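Local structure of putative glycosyltransferase (Mannosyltransferase) involved in glycosylating the PBCV-1 major capsid protein (Paramecium bursaria Chlorella virus 1, 2P6W) at residues 8-14 / 38-44; 25-29 / 79-85; 49-54 / 139-143. The protein is probably a manganese-binding, nucleotide-sugar-binding glycosyltransferase (this chain is its N-terminal domain), thought to help glycosylate the major capsid protein of the virus. All coordinates share one frame; numbering follows the deposited sequence.

Contact 1: residues 8-14 / 38-44; sequences ITILSGH and YNFYYEE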
loop_
_atom_site.group_PDB
_atom_site.type_symbol
_atom_site.label_atom_id
_atom_site.label_comp_id
_atom_site.label_asym_id
_atom_site.label_seq_id
_atom_site.Cartn_x
_atom_site.Cartn_y
_atom_site.Cartn_z
ATOM N N ILE A 8 -8.492 9.352 7.245
ATOM C CA ILE A 8 -7.604 8.377 6.600
ATOM C C ILE A 8 -6.669 7.751 7.625
ATOM O O ILE A 8 -6.107 8.466 8.459
ATOM C CB ILE A 8 -6.785 9.063 5.501
ATOM C CG1 ILE A 8 -7.712 9.502 4.369
ATOM C CG2 ILE A 8 -5.646 8.140 4.965
ATOM C CD1 ILE A 8 -7.096 10.553 3.439
ATOM N N THR A 9 -6.504 6.424 7.556
ATOM C CA THR A 9 -5.518 5.710 8.360
ATOM C C THR A 9 -4.530 5.075 7.405
ATOM O O THR A 9 -4.922 4.260 6.565
ATOM C CB THR A 9 -6.178 4.593 9.193
ATOM O OG1 THR A 9 -7.028 5.190 10.182
ATOM C CG2 THR A 9 -5.137 3.695 9.886
ATOM N N ILE A 10 -3.267 5.468 7.502
ATOM C CA ILE A 10 -2.234 4.813 6.717
ATOM C C ILE A 10 -1.728 3.656 7.543
ATOM O O ILE A 10 -1.508 3.805 8.750
ATOM C CB ILE A 10 -1.087 5.777 6.346
ATOM C CG1 ILE A 10 -1.678 7.000 5.633
ATOM C CG2 ILE A 10 -0.009 5.047 5.495
ATOM C CD1 ILE A 10 -0.677 7.974 5.073
ATOM N N LEU A 11 -1.551 2.515 6.892
ATOM C CA LEU A 11 -1.029 1.334 7.581
ATOM C C LEU A 11 0.100 0.701 6.794
ATOM O O LEU A 11 0.147 0.756 5.562
ATOM C CB LEU A 11 -2.123 0.298 7.883
ATOM C CG LEU A 11 -2.873 -0.267 6.678
ATOM C CD1 LEU A 11 -3.192 -1.736 6.879
ATOM C CD2 LEU A 11 -4.152 0.503 6.440
ATOM N N SER A 12 1.007 0.076 7.542
ATOM C CA SER A 12 2.119 -0.651 6.953
ATOM C C SER A 12 2.640 -1.590 8.010
ATOM O O SER A 12 1.990 -1.787 9.057
ATOM C CB SER A 12 3.220 0.320 6.511
ATOM O OG SER A 12 4.221 -0.330 5.724
ATOM N N GLY A 13 3.815 -2.155 7.762
ATOM C CA GLY A 13 4.439 -3.017 8.765
ATOM C C GLY A 13 5.714 -3.581 8.219
ATOM O O GLY A 13 5.925 -3.574 7.003
ATOM N N HIS A 14 6.573 -4.058 9.122
ATOM C CA HIS A 14 7.809 -4.735 8.729
ATOM C C HIS A 14 8.361 -5.503 9.902
ATOM O O HIS A 14 8.249 -5.066 11.042
ATOM C CB HIS A 14 8.881 -3.769 8.238
ATOM C CG HIS A 14 9.959 -4.448 7.450
ATOM N ND1 HIS A 14 9.863 -4.662 6.090
ATOM C CD2 HIS A 14 11.126 -5.018 7.840
ATOM C CE1 HIS A 14 10.938 -5.306 5.672
ATOM N NE2 HIS A 14 11.715 -5.544 6.717
ATOM N N TYR A 38 -3.564 12.329 9.870
ATOM C CA TYR A 38 -3.997 10.968 9.540
ATOM C C TYR A 38 -3.601 10.027 10.654
ATOM O O TYR A 38 -2.615 10.261 11.347
ATOM C CB TYR A 38 -3.359 10.465 8.240
ATOM C CG TYR A 38 -3.511 11.362 7.042
ATOM C CD1 TYR A 38 -4.743 11.935 6.717
ATOM C CD2 TYR A 38 -2.435 11.583 6.177
ATOM C CE1 TYR A 38 -4.893 12.752 5.579
ATOM C CE2 TYR A 38 -2.574 12.405 5.043
ATOM C CZ TYR A 38 -3.807 12.987 4.750
ATOM O OH TYR A 38 -3.956 13.791 3.639
ATOM N N ASN A 39 -4.340 8.925 10.811
ATOM C CA ASN A 39 -3.933 7.899 11.773
ATOM C C ASN A 39 -2.843 7.074 11.118
ATOM O O ASN A 39 -2.788 6.994 9.895
ATOM C CB ASN A 39 -5.093 6.964 12.133
ATOM C CG ASN A 39 -6.330 7.706 12.607
ATOM O OD1 ASN A 39 -7.445 7.508 12.076
ATOM N ND2 ASN A 39 -6.150 8.578 13.588
ATOM N N PHE A 40 -1.978 6.477 11.931
ATOM C CA PHE A 40 -0.902 5.638 11.440
ATOM C C PHE A 40 -0.890 4.345 12.253
ATOM O O PHE A 40 -0.808 4.397 13.485
ATOM C CB PHE A 40 0.434 6.375 11.572
ATOM C CG PHE A 40 1.609 5.578 11.122
ATOM C CD1 PHE A 40 1.666 5.062 9.833
ATOM C CD2 PHE A 40 2.667 5.335 11.994
ATOM C CE1 PHE A 40 2.774 4.303 9.407
ATOM C CE2 PHE A 40 3.780 4.585 11.581
ATOM C CZ PHE A 40 3.834 4.085 10.287
ATOM N N TYR A 41 -1.029 3.210 11.560
ATOM C CA TYR A 41 -0.936 1.887 12.178
ATOM C C TYR A 41 0.246 1.154 11.585
ATOM O O TYR A 41 0.358 1.047 10.361
ATOM C CB TYR A 41 -2.206 1.015 11.981
ATOM C CG TYR A 41 -2.034 -0.283 12.718
ATOM C CD1 TYR A 41 -2.332 -0.376 14.073
ATOM C CD2 TYR A 41 -1.465 -1.390 12.090
ATOM C CE1 TYR A 41 -2.106 -1.546 14.777
ATOM C CE2 TYR A 41 -1.245 -2.573 12.778
ATOM C CZ TYR A 41 -1.552 -2.636 14.136
ATOM O OH TYR A 41 -1.322 -3.786 14.865
ATOM N N TYR A 42 1.123 0.628 12.446
ATOM C CA TYR A 42 2.308 -0.097 11.959
ATOM C C TYR A 42 2.456 -1.449 12.637
ATOM O O TYR A 42 2.548 -1.517 13.871
ATOM C CB TYR A 42 3.556 0.742 12.221
ATOM C CG TYR A 42 4.765 0.307 11.451
ATOM C CD1 TYR A 42 4.906 0.632 10.095
ATOM C CD2 TYR A 42 5.789 -0.422 12.065
ATOM C CE1 TYR A 42 6.053 0.218 9.376
ATOM C CE2 TYR A 42 6.918 -0.813 11.368
ATOM C CZ TYR A 42 7.050 -0.494 10.028
ATOM O OH TYR A 42 8.180 -0.875 9.328
ATOM N N GLU A 43 2.470 -2.526 11.850
ATOM C CA GLU A 43 2.577 -3.868 12.404
ATOM C C GLU A 43 4.042 -4.271 12.555
ATOM O O GLU A 43 4.765 -4.406 11.566
ATOM C CB GLU A 43 1.832 -4.860 11.522
ATOM C CG GLU A 43 1.758 -6.287 12.105
ATOM C CD GLU A 43 0.836 -6.368 13.330
ATOM O OE1 GLU A 43 -0.185 -5.637 13.364
ATOM O OE2 GLU A 43 1.139 -7.161 14.249
ATOM N N GLU A 44 4.467 -4.459 13.799
ATOM C CA GLU A 44 5.863 -4.802 14.082
ATOM C C GLU A 44 6.042 -6.280 14.427
ATOM O O GLU A 44 7.170 -6.727 14.640
ATOM C CB GLU A 44 6.400 -3.959 15.243
ATOM C CG GLU A 44 6.571 -2.478 14.969
ATOM C CD GLU A 44 6.913 -1.699 16.236
ATOM O OE1 GLU A 44 7.780 -2.166 17.014
ATOM O OE2 GLU A 44 6.322 -0.622 16.457
#
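Strands 8-13 and 39-43 run parallel, joined residue by residue from Thr9 beside Asn39 to Gly13 beside Glu43. With helix 20-36 between them in the chain they form the beta-alpha-beta unit that opens the Rossmann-like, nucleotide-binding half of a GT-A fold, and strand 39-43 is one edge of the main sheet. The backbone ladder alternates in the usual parallel way: Ile10 N donates to Asn39 O and Ile10 O accepts from Tyr41 N at 2.9 Å, and the pattern repeats two residues on with Ser12, which is bonded to Tyr41 O and Glu43 N.

Tyr42 carries much of the side-chain contact. Its CG stands anti to the backbone N (chi1 -164°), which lays the ring alongside the Ser12-His14 backbone. From CB outward, Tyr42 CD1 meets Ser12 CB, and Tyr42 CE1 comes to 3.6 Å from Gly13 N. Further out, Tyr42 CZ lies 3.7 Å from His14 N. Gly13 CA sits over one ring face in a CH-pi contact, 3.8 Å from the Tyr42 ring centroid; Gly13 also belongs to the UDP site. Just before strand 39-43, Tyr38 lies side by side with Ile8, while its OH bonds to Ile94 N. On the face of Leu11 and Tyr41, the Tyr41 hydroxyl gives its proton to Glu43 OE1, which Gln65 of helix 59-69 also binds; the other oxygen, OE2, bonds to Ser45 OG. The Tyr42 ring finishes at its hydroxyl, where Tyr42 OH touches His14 CB at 3.2 Å.

Contact 2: residues 25-29 / 79-85; sequences TKELV and LDSDVYV. With MN (manganese (II) ion), chain B.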
loop_
_atom_site.group_PDB
_atom_site.type_symbol
_atom_site.label_atom_id
_atom_site.label_comp_id
_atom_site.label_asym_id
_atom_site.label_seq_id
_atom_site.Cartn_x
_atom_site.Cartn_y
_atom_site.Cartn_z
ATOM N N THR A 25 11.549 4.348 6.095
ATOM C CA THR A 25 10.253 4.581 5.469
ATOM C C THR A 25 9.162 4.729 6.534
ATOM O O THR A 25 8.321 5.615 6.422
ATOM C CB THR A 25 9.866 3.475 4.485
ATOM O OG1 THR A 25 9.756 2.243 5.196
ATOM C CG2 THR A 25 10.916 3.340 3.385
ATOM N N LYS A 26 9.184 3.871 7.557
ATOM C CA LYS A 26 8.244 4.018 8.671
ATOM C C LYS A 26 8.287 5.447 9.245
ATOM O O LYS A 26 7.246 6.081 9.435
ATOM C CB LYS A 26 8.566 3.020 9.779
ATOM C CG LYS A 26 7.607 3.133 10.958
ATOM C CD LYS A 26 8.191 2.519 12.211
ATOM C CE LYS A 26 7.233 2.671 13.388
ATOM N NZ LYS A 26 7.757 2.055 14.659
ATOM N N GLU A 27 9.495 5.931 9.539
ATOM C CA GLU A 27 9.665 7.285 10.086
ATOM C C GLU A 27 9.028 8.352 9.213
ATOM O O GLU A 27 8.338 9.249 9.714
ATOM C CB GLU A 27 11.147 7.599 10.292
ATOM C CG GLU A 27 11.693 6.916 11.547
ATOM C CD GLU A 27 13.208 6.920 11.629
ATOM O OE1 GLU A 27 13.862 7.551 10.763
ATOM O OE2 GLU A 27 13.741 6.276 12.567
ATOM N N LEU A 28 9.257 8.258 7.904
ATOM C CA LEU A 28 8.723 9.255 6.965
ATOM C C LEU A 28 7.195 9.179 6.853
ATOM O O LEU A 28 6.510 10.200 6.805
ATOM C CB LEU A 28 9.385 9.104 5.590
ATOM C CG LEU A 28 10.892 9.355 5.569
ATOM C CD1 LEU A 28 11.381 9.253 4.118
ATOM C CD2 LEU A 28 11.188 10.725 6.151
ATOM N N VAL A 29 6.653 7.971 6.839
ATOM C CA VAL A 29 5.193 7.821 6.831
ATOM C C VAL A 29 4.568 8.339 8.129
ATOM O O VAL A 29 3.565 9.074 8.093
ATOM C CB VAL A 29 4.760 6.389 6.480
ATOM C CG1 VAL A 29 3.223 6.257 6.465
ATOM C CG2 VAL A 29 5.308 5.991 5.114
ATOM N N LEU A 79 0.525 0.916 2.586
ATOM C CA LEU A 79 1.800 1.176 1.903
ATOM C C LEU A 79 2.791 0.075 2.235
ATOM O O LEU A 79 3.015 -0.225 3.427
ATOM C CB LEU A 79 2.412 2.498 2.392
ATOM C CG LEU A 79 1.575 3.759 2.224
ATOM C CD1 LEU A 79 2.358 4.953 2.764
ATOM C CD2 LEU A 79 1.111 4.000 0.790
ATOM N N ASP A 80 3.401 -0.523 1.208
ATOM C CA ASP A 80 4.508 -1.475 1.433
ATOM C C ASP A 80 5.578 -0.785 2.268
ATOM O O ASP A 80 5.730 0.441 2.200
ATOM C CB ASP A 80 5.178 -1.880 0.115
ATOM C CG ASP A 80 4.384 -2.903 -0.677
ATOM O OD1 ASP A 80 3.292 -3.314 -0.229
ATOM O OD2 ASP A 80 4.872 -3.290 -1.763
ATOM N N SER A 81 6.348 -1.551 3.028
ATOM C CA SER A 81 7.459 -0.956 3.773
ATOM C C SER A 81 8.585 -0.449 2.863
ATOM O O SER A 81 9.512 0.229 3.335
ATOM C CB SER A 81 8.018 -1.945 4.808
ATOM O OG SER A 81 8.387 -3.164 4.175
ATOM N N ASP A 82 8.489 -0.741 1.566
ATOM C CA ASP A 82 9.449 -0.218 0.598
ATOM C C ASP A 82 8.874 1.021 -0.144
ATOM O O ASP A 82 9.388 1.443 -1.179
ATOM C CB ASP A 82 9.891 -1.318 -0.350
ATOM C CG ASP A 82 8.743 -2.213 -0.789
ATOM O OD1 ASP A 82 8.545 -3.290 -0.172
ATOM O OD2 ASP A 82 8.034 -1.849 -1.741
ATOM N N VAL A 83 7.829 1.616 0.428
ATOM C CA VAL A 83 7.267 2.863 -0.102
ATOM C C VAL A 83 7.573 3.990 0.892
ATOM O O VAL A 83 7.496 3.787 2.101
ATOM C CB VAL A 83 5.726 2.747 -0.312
ATOM C CG1 VAL A 83 5.137 4.101 -0.641
ATOM C CG2 VAL A 83 5.401 1.749 -1.431
ATOM N N TYR A 84 7.933 5.176 0.405
ATOM C CA TYR A 84 8.105 6.286 1.344
ATOM C C TYR A 84 7.432 7.552 0.843
ATOM O O TYR A 84 6.965 7.615 -0.286
ATOM C CB TYR A 84 9.579 6.541 1.637
ATOM C CG TYR A 84 10.383 6.990 0.439
ATOM C CD1 TYR A 84 10.592 8.343 0.174
ATOM C CD2 TYR A 84 10.971 6.053 -0.412
ATOM C CE1 TYR A 84 11.336 8.748 -0.920
ATOM C CE2 TYR A 84 11.729 6.445 -1.516
ATOM C CZ TYR A 84 11.906 7.804 -1.768
ATOM O OH TYR A 84 12.660 8.199 -2.849
ATOM N N VAL A 85 7.366 8.543 1.721
ATOM C CA VAL A 85 6.798 9.822 1.367
ATOM C C VAL A 85 7.925 10.702 0.838
ATOM O O VAL A 85 8.929 10.922 1.522
ATOM C CB VAL A 85 6.116 10.469 2.588
ATOM C CG1 VAL A 85 5.683 11.877 2.262
ATOM C CG2 VAL A 85 4.894 9.632 3.037
HETATM MN MN MN B . 6.756 -3.098 -2.786
#
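Thr25 holds OG1 between its backbone N and carbonyl carbon (chi1 62°), a rotation that aims the hydroxyl from helix 20-36 at the turn after strand 75-79. There Thr25 OG1 donates to Ser81 O at 2.8 Å, arriving tilted 26° from the carbonyl plane; Ala22 O, in the same helix, is also within hydrogen-bonding distance of OG1. The same torsion sets CG2 anti to the carbonyl carbon, where it packs against Tyr84 CB, and Thr25 CB rests 3.4 Å from Val83 O.

One turn further along the helix the contact becomes apolar. Val29 straddles the tip of Leu79, its CG2 3.9 Å and its CG1 4.0 Å from Leu79 CD1, and CG2 also faces Val85 CG2. Leu28 lies alongside Tyr84, with Leu28 CD1 4.1 Å from Tyr84 CB. Met208 of helix 201-210 touches Thr25, Leu28 and Tyr84.

Asp80 to Val83 make a type I turn, closed by Val83 N bonding to Asp80 O, and the turn carries the DxD motif of GT-A glycosyltransferases. Asp80 OD2 and Asp82 OD2 both bind the manganese, Asp82 OD2 at 2.1 Å, and His195 completes the protein's share of the site. The other oxygen of Asp80, OD1, is held by Arg59 and Trp78. The helix thus grips the turn by the carbonyl of Ser81, between the two aspartates whose carboxylates reach the metal, a tie that may limit the turn's movement.

Contact 3: residues 49-54 / 139-143; sequences ETEEHA and WSLRN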
loop_
_atom_site.group_PDB
_atom_site.type_symbol
_atom_site.label_atom_id
_atom_site.label_comp_id
_atom_site.label_asym_id
_atom_site.label_seq_id
_atom_site.Cartn_x
_atom_site.Cartn_y
_atom_site.Cartn_z
ATOM N N GLU A 49 2.966 -17.015 9.573
ATOM C CA GLU A 49 3.085 -17.708 8.289
ATOM C C GLU A 49 4.143 -16.983 7.469
ATOM O O GLU A 49 3.930 -15.853 7.037
ATOM C CB GLU A 49 1.739 -17.729 7.550
ATOM C CG GLU A 49 0.666 -18.496 8.301
ATOM C CD GLU A 49 -0.702 -18.427 7.656
ATOM O OE1 GLU A 49 -0.814 -18.718 6.451
ATOM O OE2 GLU A 49 -1.668 -18.111 8.380
ATOM N N THR A 50 5.288 -17.633 7.271
ATOM C CA THR A 50 6.464 -16.956 6.728
ATOM C C THR A 50 6.802 -17.275 5.268
ATOM O O THR A 50 7.797 -16.759 4.744
ATOM C CB THR A 50 7.718 -17.253 7.573
ATOM O OG1 THR A 50 7.831 -18.667 7.750
ATOM C CG2 THR A 50 7.629 -16.563 8.932
ATOM N N GLU A 51 5.996 -18.110 4.617
ATOM C CA GLU A 51 6.175 -18.363 3.178
ATOM C C GLU A 51 5.871 -17.110 2.346
ATOM O O GLU A 51 5.068 -16.258 2.751
ATOM C CB GLU A 51 5.300 -19.531 2.704
ATOM C CG GLU A 51 5.738 -20.910 3.207
ATOM C CD GLU A 51 4.780 -22.003 2.765
ATOM O OE1 GLU A 51 4.915 -22.500 1.625
ATOM O OE2 GLU A 51 3.885 -22.370 3.564
ATOM N N GLU A 52 6.514 -17.013 1.185
ATOM C CA GLU A 52 6.392 -15.838 0.317
ATOM C C GLU A 52 4.936 -15.417 0.070
ATOM O O GLU A 52 4.594 -14.240 0.218
ATOM C CB GLU A 52 7.112 -16.075 -1.014
ATOM C CG GLU A 52 7.054 -14.887 -1.978
ATOM C CD GLU A 52 7.825 -15.148 -3.261
ATOM O OE1 GLU A 52 9.075 -15.105 -3.209
ATOM O OE2 GLU A 52 7.187 -15.398 -4.314
ATOM N N HIS A 53 4.079 -16.367 -0.296
ATOM C CA HIS A 53 2.674 -16.021 -0.564
ATOM C C HIS A 53 2.000 -15.408 0.666
ATOM O O HIS A 53 1.304 -14.386 0.566
ATOM C CB HIS A 53 1.875 -17.229 -1.081
ATOM C CG HIS A 53 1.582 -18.259 -0.040
ATOM N ND1 HIS A 53 2.551 -19.102 0.464
ATOM C CD2 HIS A 53 0.429 -18.586 0.594
ATOM C CE1 HIS A 53 2.007 -19.904 1.365
ATOM N NE2 HIS A 53 0.722 -19.612 1.464
ATOM N N ALA A 54 2.229 -16.029 1.824
ATOM C CA ALA A 54 1.572 -15.622 3.051
ATOM C C ALA A 54 2.053 -14.232 3.485
ATOM O O ALA A 54 1.274 -13.417 3.996
ATOM C CB ALA A 54 1.793 -16.669 4.151
ATOM N N TRP A 139 -7.738 -12.157 2.621
ATOM C CA TRP A 139 -6.851 -12.894 3.533
ATOM C C TRP A 139 -7.168 -14.396 3.567
ATOM O O TRP A 139 -6.250 -15.209 3.537
ATOM C CB TRP A 139 -6.926 -12.274 4.931
ATOM C CG TRP A 139 -6.152 -13.004 5.994
ATOM C CD1 TRP A 139 -6.669 -13.609 7.102
ATOM C CD2 TRP A 139 -4.726 -13.185 6.070
ATOM N NE1 TRP A 139 -5.663 -14.163 7.864
ATOM C CE2 TRP A 139 -4.459 -13.918 7.255
ATOM C CE3 TRP A 139 -3.653 -12.822 5.243
ATOM C CZ2 TRP A 139 -3.161 -14.292 7.634
ATOM C CZ3 TRP A 139 -2.357 -13.179 5.625
ATOM C CH2 TRP A 139 -2.122 -13.912 6.811
ATOM N N SER A 140 -8.458 -14.746 3.595
ATOM C CA SER A 140 -8.887 -16.157 3.688
ATOM C C SER A 140 -8.473 -16.970 2.474
ATOM O O SER A 140 -8.425 -18.204 2.550
ATOM C CB SER A 140 -10.404 -16.248 3.868
ATOM O OG SER A 140 -11.094 -16.050 2.638
ATOM N N LEU A 141 -8.202 -16.293 1.357
ATOM C CA LEU A 141 -7.902 -16.985 0.095
ATOM C C LEU A 141 -6.414 -17.293 -0.039
ATOM O O LEU A 141 -5.990 -17.883 -1.032
ATOM C CB LEU A 141 -8.377 -16.164 -1.109
ATOM C CG LEU A 141 -9.891 -16.085 -1.273
ATOM C CD1 LEU A 141 -10.211 -15.052 -2.307
ATOM C CD2 LEU A 141 -10.483 -17.435 -1.664
ATOM N N ARG A 142 -5.626 -16.903 0.961
ATOM C CA ARG A 142 -4.157 -16.989 0.850
ATOM C C ARG A 142 -3.615 -18.368 0.586
ATOM O O ARG A 142 -2.525 -18.499 0.018
ATOM C CB ARG A 142 -3.467 -16.405 2.087
ATOM C CG ARG A 142 -3.697 -17.203 3.362
ATOM C CD ARG A 142 -3.228 -16.414 4.555
ATOM N NE ARG A 142 -3.353 -17.140 5.819
ATOM C CZ ARG A 142 -4.485 -17.271 6.514
ATOM N NH1 ARG A 142 -5.628 -16.757 6.059
ATOM N NH2 ARG A 142 -4.473 -17.938 7.665
ATOM N N ASN A 143 -4.345 -19.383 1.019
ATOM C CA ASN A 143 -3.847 -20.753 0.882
ATOM C C ASN A 143 -4.659 -21.610 -0.084
ATOM O O ASN A 143 -4.656 -22.842 0.010
ATOM C CB ASN A 143 -3.728 -21.430 2.249
ATOM C CG ASN A 143 -2.521 -20.949 3.049
ATOM O OD1 ASN A 143 -2.657 -20.521 4.198
ATOM N ND2 ASN A 143 -1.333 -21.043 2.457
#
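Charge pairing between Glu49 and Arg142 leads this surface contact, which ties the approach to helix 52-57 to the end of helix 132-140. The guanidinium takes the carboxylate side-on: Arg142 NE donates to Glu49 OE1 at 3.1 Å, and Arg142 NH2 donates to Glu49 OE2 at 2.9 Å on its syn lone pair. Both oxygens lie close to the guanidinium plane, although the two flat groups are twisted 43° apart. A weak third bond runs from NE to OE2.

Hydrogen bonding on the far side of the arginine turns back into its own segment. Arg142 NH1 donates to Trp139 O at 3.0 Å, in the guanidinium plane but from above the carbonyl plane, while Arg142 N reaches the same oxygen from its opposite face.

Packing of flat groups comes next. In Arg142, chi1 67° swings the extended chain toward Trp139, and the turn at chi4 (-80°) sets NH1 3.1 Å above the indole plane. The indole itself reaches across with its CZ3 edge to Ala54 O, at 4.0 Å, and its ring also meets that of Trp61.

Close polar contact completes the set: the His53 ring edge brings CD2 to 3.0 Å from Arg142 O, and His53 NE2 lies 2.7 Å from Asn143 ND2. Bonds from NE, NH1 and NH2 together pin the rotation of the guanidinium, and the nearby carboxylate probably offsets its charge where it lies against the indole.

From the N terminus, strand 8-13 leads into helix 20-36 and on to strand 39-43, where contact 1 closes the first loop, of 23 residues. Contact 2 starts from inside that loop, on the helix, and closes only at 79-85, so the two cross. They also touch directly: Ser12 OG probably bonds to Leu79 O, and His14 ND1 to Ser81 OG, linking the UDP-binding strand end to the metal-binding turn. Contact 3 opens at 49-54, after contact 1 has closed, and ends at 139-143, crossing contact 2 in sequence. Its centre lies about 20 Å from that of contact 1, and it ties the region of helix 52-57 to that of helix 132-140.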